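Local coordinates for protein extracellular ligand-binding receptor (Desulfohalobium retbaense DSM 5692, PDB 5ERE) that binds 2-oxo-4-methylpentanoic acid (ketoleucine), cytosine and a calcium ion, and probably serves as an extracellular receptor that senses small solutes, at residues A[1-6]-A[37-42]; A[126-131]-A[153-158]. All coordinates share one frame; numbering follows the deposited sequence.

How the interactions relate
Interactions 1 and 2 are parallel strand pairs in two separate sheets of the periplasmic binding protein region, their nearest atoms about 24 Å apart. Each joins the first and last strands of a beta-alpha-beta unit: strands 3-8 and 37-42 around helix 15-32 in interaction 1, strands 129-134 and 154-160 around helix 137-149 in interaction 2. Both are partly buried. Interaction 1 runs in regular register and packs valines and an isoleucine, with a charged Lys1-Glu37 pair at its start, joined by a long salt bridge. Interaction 2 is interrupted by a bulge, sets valines and an isoleucine beside small alanines, and has Glu127, Arg128 and Gln153 at its polar start, with no salt bridge between the segments.

Interaction 1 (A[1-6]-A[37-42]); sequences KPVVGV and EIVFKD
Val3, Val4, Gly5 and Val6 lie opposite Glu37, Ile38, Val39 and Phe40 in unbroken parallel register, the two strand axes 4.7 Å apart and turned by 26°. Backbone hydrogen bonds run in turn from Glu37 N to Pro2 O, Val4 N to Glu37 O, Val39 N to Val4 O, Val6 N to Val39 O and Lys41 N to Val6 O. The second is short and nearly straight, with 2.8 Å between Val4 N and Glu37 O. On the face of Val4 and Val6, Ile38 is the bridging side chain: its chi2 of -67° bends CD1 back across the pair, 3.9 Å from Val4 CB and 3.5 Å from Val6 CG2. Val6 also lies alongside Phe40, pointing the same way, with Val6 CB 4.0 Å from Phe40 CD1. Ile38 CG2 sits over one face of that ring, toward its rim. An alanine in place of Val6 would probably open a gap beside Ile38 CD1 and Phe40 CE1, leaving both with less to pack against. On the other face Val3 CG1 meets Val39 CG2 at 4.0 Å, the side chains crossing at about a right angle. At the exposed start, Lys1 and Glu37 cross likewise, their CG atoms 3.3 Å apart; the salt bridge from Lys1 NZ to Glu37 OE2 is long at 3.7 Å, and Lys1 NZ is also hydrogen-bonded to Ser34 O. Helix 15-32, the crossover of this beta-alpha-beta unit, packs on Ile38 and Phe40 through Val25, while helix 47-60 meets Val39 and Lys41 from the other face. Strand 3-8 is bonded on its far side to strand 64-70, and 37-42 is an outermost strand of this parallel sheet within the chain.

Interaction 2 (A[126-131]-A[153-158]); sequences FERIAV and QVVAAQ
Gln153 turns CG away from its own carbonyl carbon (chi1 -67°), and its CG meets Phe126 O. Its CB rests 3.3 Å from Glu127 O and also touches Ile129 CD1. Beyond a bend at chi2, its amide runs beside the Glu127 carboxylate, the planes nearly perpendicular; Gln153 NE2 and Glu127 OE1 remain 3.7 Å apart, without a hydrogen bond. Arg128, bent at chi2 and chi3, crosses Val155 at about a right angle; Val155 CB lies over one face of its guanidinium, and Val155 CG1 comes 3.4 Å from Arg128 NH2. The two strands are joined by helix 137-149 in a beta-alpha-beta crossover, as expected in a leucine-binding protein fold, and a beta bulge interrupts their parallel pairing. Ile129 N bonds to Gln153 O at 2.7 Å and Val155 N to Ile129 O, but Val155 is then an extra residue, its psi near zero (-2°), and Ala156 N is buried without a partner. Pairing resumes with Val131 N on Ala156 O, then Gln158 N on Val131 O at 2.8 Å. Val131 and Ala157 face helix 137-149, whereas Ala130 and Gln158 touch helix 168-175. Backbone hydrogen bonds between Ala181 and both Arg128 and Ala130 tie on strand 181-185.

Interaction 1 (A[1-6]-A[37-42])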
loop_
_atom_site.group_PDB
_atom_site.type_symbol
_atom_site.label_atom_id
_atom_site.label_comp_id
_atom_site.label_asym_id
_atom_site.label_seq_id
_atom_site.Cartn_x
_atom_site.Cartn_y
_atom_site.Cartn_z
ATOM N N LYS A 1 -4.079 30.483 -28.643
ATOM C CA LYS A 1 -4.415 29.088 -28.347
ATOM C C LYS A 1 -3.175 28.371 -27.791
ATOM O O LYS A 1 -2.177 28.235 -28.489
ATOM C CB LYS A 1 -4.951 28.386 -29.607
ATOM C CG LYS A 1 -5.150 26.857 -29.495
ATOM C CD LYS A 1 -6.399 26.458 -28.709
ATOM C CE LYS A 1 -7.542 26.041 -29.633
ATOM N NZ LYS A 1 -7.611 24.571 -29.880
ATOM N N PRO A 2 -3.227 27.925 -26.525
ATOM C CA PRO A 2 -1.993 27.373 -25.945
ATOM C C PRO A 2 -1.559 26.036 -26.566
ATOM O O PRO A 2 -2.390 25.225 -26.969
ATOM C CB PRO A 2 -2.350 27.184 -24.475
ATOM C CG PRO A 2 -3.819 26.914 -24.483
ATOM C CD PRO A 2 -4.392 27.728 -25.636
ATOM N N VAL A 3 -0.250 25.827 -26.621
ATOM C CA VAL A 3 0.321 24.602 -27.160
ATOM C C VAL A 3 0.918 23.744 -26.059
ATOM O O VAL A 3 1.727 24.213 -25.260
ATOM C CB VAL A 3 1.384 24.930 -28.216
ATOM C CG1 VAL A 3 2.140 23.680 -28.663
ATOM C CG2 VAL A 3 0.717 25.606 -29.407
ATOM N N VAL A 4 0.516 22.478 -26.031
ATOM C CA VAL A 4 1.103 21.531 -25.099
ATOM C C VAL A 4 2.034 20.579 -25.873
ATOM O O VAL A 4 1.611 19.894 -26.810
ATOM C CB VAL A 4 0.025 20.750 -24.325
ATOM C CG1 VAL A 4 0.669 19.668 -23.418
ATOM C CG2 VAL A 4 -0.816 21.701 -23.494
ATOM N N GLY A 5 3.310 20.572 -25.495
ATOM C CA GLY A 5 4.264 19.618 -26.042
ATOM C C GLY A 5 4.285 18.279 -25.289
ATOM O O GLY A 5 4.295 18.246 -24.064
ATOM N N VAL A 6 4.269 17.180 -26.033
ATOM C CA VAL A 6 4.103 15.845 -25.467
ATOM C C VAL A 6 5.205 14.911 -26.007
ATOM O O VAL A 6 5.196 14.558 -27.185
ATOM C CB VAL A 6 2.758 15.239 -25.809
ATOM C CG1 VAL A 6 2.650 13.847 -25.184
ATOM C CG2 VAL A 6 1.556 16.186 -25.377
ATOM N N GLU A 37 -3.785 23.021 -28.256
ATOM C CA GLU A 37 -3.219 22.267 -29.368
ATOM C C GLU A 37 -2.077 21.370 -28.852
ATOM O O GLU A 37 -1.327 21.773 -27.958
ATOM C CB GLU A 37 -2.694 23.207 -30.455
ATOM C CG GLU A 37 -3.679 24.269 -30.903
ATOM C CD GLU A 37 -4.324 23.938 -32.226
ATOM O OE1 GLU A 37 -3.976 24.599 -33.230
ATOM O OE2 GLU A 37 -5.175 23.018 -32.259
ATOM N N ILE A 38 -1.965 20.176 -29.427
ATOM C CA ILE A 38 -0.909 19.220 -29.088
ATOM C C ILE A 38 0.137 19.187 -30.173
ATOM O O ILE A 38 -0.209 19.191 -31.347
ATOM C CB ILE A 38 -1.456 17.792 -28.916
ATOM C CG1 ILE A 38 -2.253 17.671 -27.622
ATOM C CG2 ILE A 38 -0.335 16.772 -28.874
ATOM C CD1 ILE A 38 -1.439 17.800 -26.390
ATOM N N VAL A 39 1.413 19.154 -29.795
ATOM C CA VAL A 39 2.444 18.708 -30.727
ATOM C C VAL A 39 3.255 17.569 -30.055
ATOM O O VAL A 39 3.563 17.604 -28.868
ATOM C CB VAL A 39 3.350 19.872 -31.198
ATOM C CG1 VAL A 39 2.495 20.975 -31.851
ATOM C CG2 VAL A 39 4.150 20.465 -30.071
ATOM N N PHE A 40 3.515 16.531 -30.834
ATOM C CA PHE A 40 4.162 15.330 -30.343
ATOM C C PHE A 40 5.630 15.406 -30.702
ATOM O O PHE A 40 5.979 15.890 -31.782
ATOM C CB PHE A 40 3.547 14.085 -30.948
ATOM C CG PHE A 40 2.167 13.797 -30.465
ATOM C CD1 PHE A 40 1.971 13.228 -29.217
ATOM C CD2 PHE A 40 1.070 14.092 -31.262
ATOM C CE1 PHE A 40 0.710 12.961 -28.768
ATOM C CE2 PHE A 40 -0.209 13.801 -30.832
ATOM C CZ PHE A 40 -0.396 13.242 -29.583
ATOM N N LYS A 41 6.476 14.979 -29.776
ATOM C CA LYS A 41 7.897 14.819 -30.061
ATOM C C LYS A 41 8.344 13.408 -29.647
ATOM O O LYS A 41 7.738 12.758 -28.772
ATOM C CB LYS A 41 8.736 15.881 -29.340
ATOM C CG LYS A 41 8.399 17.346 -29.714
ATOM C CD LYS A 41 8.783 17.660 -31.150
ATOM C CE LYS A 41 8.467 19.114 -31.490
ATOM N NZ LYS A 41 8.387 19.322 -32.959
ATOM N N ASP A 42 9.417 12.951 -30.284
ATOM C CA ASP A 42 9.910 11.588 -30.108
ATOM C C ASP A 42 11.039 11.660 -29.078
ATOM O O ASP A 42 12.098 12.234 -29.323
ATOM C CB ASP A 42 10.361 11.020 -31.457
ATOM C CG ASP A 42 10.741 9.526 -31.382
ATOM O OD1 ASP A 42 10.755 8.946 -30.282
ATOM O OD2 ASP A 42 10.962 8.939 -32.446
#

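Interaction 2 (A[126-131]-A[153-158])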
loop_
_atom_site.group_PDB
_atom_site.type_symbol
_atom_site.label_atom_id
_atom_site.label_comp_id
_atom_site.label_asym_id
_atom_site.label_seq_id
_atom_site.Cartn_x
_atom_site.Cartn_y
_atom_site.Cartn_z
ATOM N N PHE A 126 8.350 -15.684 -0.244
ATOM C CA PHE A 126 9.362 -16.283 -1.105
ATOM C C PHE A 126 10.733 -16.033 -0.502
ATOM O O PHE A 126 11.109 -14.879 -0.281
ATOM C CB PHE A 126 9.297 -15.707 -2.515
ATOM C CG PHE A 126 8.004 -15.979 -3.227
ATOM C CD1 PHE A 126 6.901 -15.138 -3.062
ATOM C CD2 PHE A 126 7.887 -17.068 -4.067
ATOM C CE1 PHE A 126 5.726 -15.397 -3.724
ATOM C CE2 PHE A 126 6.711 -17.327 -4.729
ATOM C CZ PHE A 126 5.626 -16.484 -4.562
ATOM N N GLU A 127 11.474 -17.107 -0.231
ATOM C CA GLU A 127 12.778 -16.966 0.410
ATOM C C GLU A 127 13.875 -16.690 -0.613
ATOM O O GLU A 127 14.878 -16.070 -0.266
ATOM C CB GLU A 127 13.126 -18.212 1.242
ATOM C CG GLU A 127 12.223 -18.411 2.464
ATOM C CD GLU A 127 12.180 -17.199 3.385
ATOM O OE1 GLU A 127 13.218 -16.865 4.002
ATOM O OE2 GLU A 127 11.105 -16.564 3.488
ATOM N N ARG A 128 13.676 -17.119 -1.862
ATOM C CA ARG A 128 14.661 -16.862 -2.924
ATOM C C ARG A 128 14.068 -15.995 -4.050
ATOM O O ARG A 128 13.243 -16.472 -4.836
ATOM C CB ARG A 128 15.197 -18.178 -3.523
ATOM C CG ARG A 128 15.715 -19.203 -2.518
ATOM C CD ARG A 128 16.977 -19.897 -3.035
ATOM N NE ARG A 128 18.153 -19.112 -2.691
ATOM C CZ ARG A 128 19.351 -19.258 -3.235
ATOM N NH1 ARG A 128 19.555 -20.174 -4.172
ATOM N NH2 ARG A 128 20.344 -18.478 -2.841
ATOM N N ILE A 129 14.551 -14.758 -4.163
ATOM C CA ILE A 129 14.001 -13.774 -5.119
ATOM C C ILE A 129 15.006 -13.272 -6.151
ATOM O O ILE A 129 15.980 -12.617 -5.795
ATOM C CB ILE A 129 13.452 -12.512 -4.382
ATOM C CG1 ILE A 129 12.233 -12.854 -3.527
ATOM C CG2 ILE A 129 13.083 -11.392 -5.392
ATOM C CD1 ILE A 129 11.868 -11.754 -2.485
ATOM N N ALA A 130 14.738 -13.510 -7.433
ATOM C CA ALA A 130 15.567 -12.916 -8.488
ATOM C C ALA A 130 14.842 -11.732 -9.147
ATOM O O ALA A 130 13.613 -11.751 -9.303
ATOM C CB ALA A 130 15.941 -13.964 -9.533
ATOM N N VAL A 131 15.616 -10.705 -9.501
ATOM C CA VAL A 131 15.122 -9.571 -10.266
ATOM C C VAL A 131 15.882 -9.440 -11.584
ATOM O O VAL A 131 17.106 -9.412 -11.601
ATOM C CB VAL A 131 15.261 -8.244 -9.484
ATOM C CG1 VAL A 131 14.429 -7.073 -10.161
ATOM C CG2 VAL A 131 14.838 -8.439 -8.068
ATOM N N GLN A 153 16.552 -12.309 1.037
ATOM C CA GLN A 153 15.839 -13.096 0.043
ATOM C C GLN A 153 16.276 -12.807 -1.402
ATOM O O GLN A 153 16.102 -13.655 -2.285
ATOM C CB GLN A 153 14.328 -12.866 0.180
ATOM C CG GLN A 153 13.700 -13.399 1.461
ATOM C CD GLN A 153 14.047 -12.589 2.702
ATOM O OE1 GLN A 153 14.536 -11.451 2.625
ATOM N NE2 GLN A 153 13.798 -13.184 3.869
ATOM N N VAL A 154 16.835 -11.625 -1.643
ATOM C CA VAL A 154 17.213 -11.234 -2.998
ATOM C C VAL A 154 18.558 -11.876 -3.356
ATOM O O VAL A 154 19.599 -11.492 -2.819
ATOM C CB VAL A 154 17.279 -9.689 -3.152
ATOM C CG1 VAL A 154 17.953 -9.301 -4.459
ATOM C CG2 VAL A 154 15.855 -9.059 -3.088
ATOM N N VAL A 155 18.515 -12.846 -4.270
ATOM C CA VAL A 155 19.683 -13.684 -4.586
ATOM C C VAL A 155 20.350 -13.317 -5.922
ATOM O O VAL A 155 21.373 -13.895 -6.299
ATOM C CB VAL A 155 19.284 -15.188 -4.607
ATOM C CG1 VAL A 155 18.625 -15.575 -3.295
ATOM C CG2 VAL A 155 18.358 -15.538 -5.790
ATOM N N ALA A 156 19.781 -12.343 -6.626
ATOM C CA ALA A 156 20.265 -11.948 -7.944
ATOM C C ALA A 156 19.550 -10.680 -8.422
ATOM O O ALA A 156 18.340 -10.566 -8.266
ATOM C CB ALA A 156 20.058 -13.069 -8.942
ATOM N N ALA A 157 20.311 -9.753 -9.002
ATOM C CA ALA A 157 19.780 -8.483 -9.493
ATOM C C ALA A 157 20.420 -8.159 -10.843
ATOM O O ALA A 157 21.504 -7.579 -10.898
ATOM C CB ALA A 157 20.046 -7.368 -8.493
ATOM N N GLN A 158 19.738 -8.553 -11.917
ATOM C CA GLN A 158 20.263 -8.452 -13.274
ATOM C C GLN A 158 19.530 -7.363 -14.064
ATOM O O GLN A 158 18.330 -7.177 -13.896
ATOM C CB GLN A 158 20.127 -9.795 -13.995
ATOM C CG GLN A 158 20.989 -10.927 -13.417
ATOM C CD GLN A 158 22.485 -10.645 -13.558
ATOM O OE1 GLN A 158 23.040 -10.736 -14.653
ATOM N NE2 GLN A 158 23.132 -10.271 -12.452
#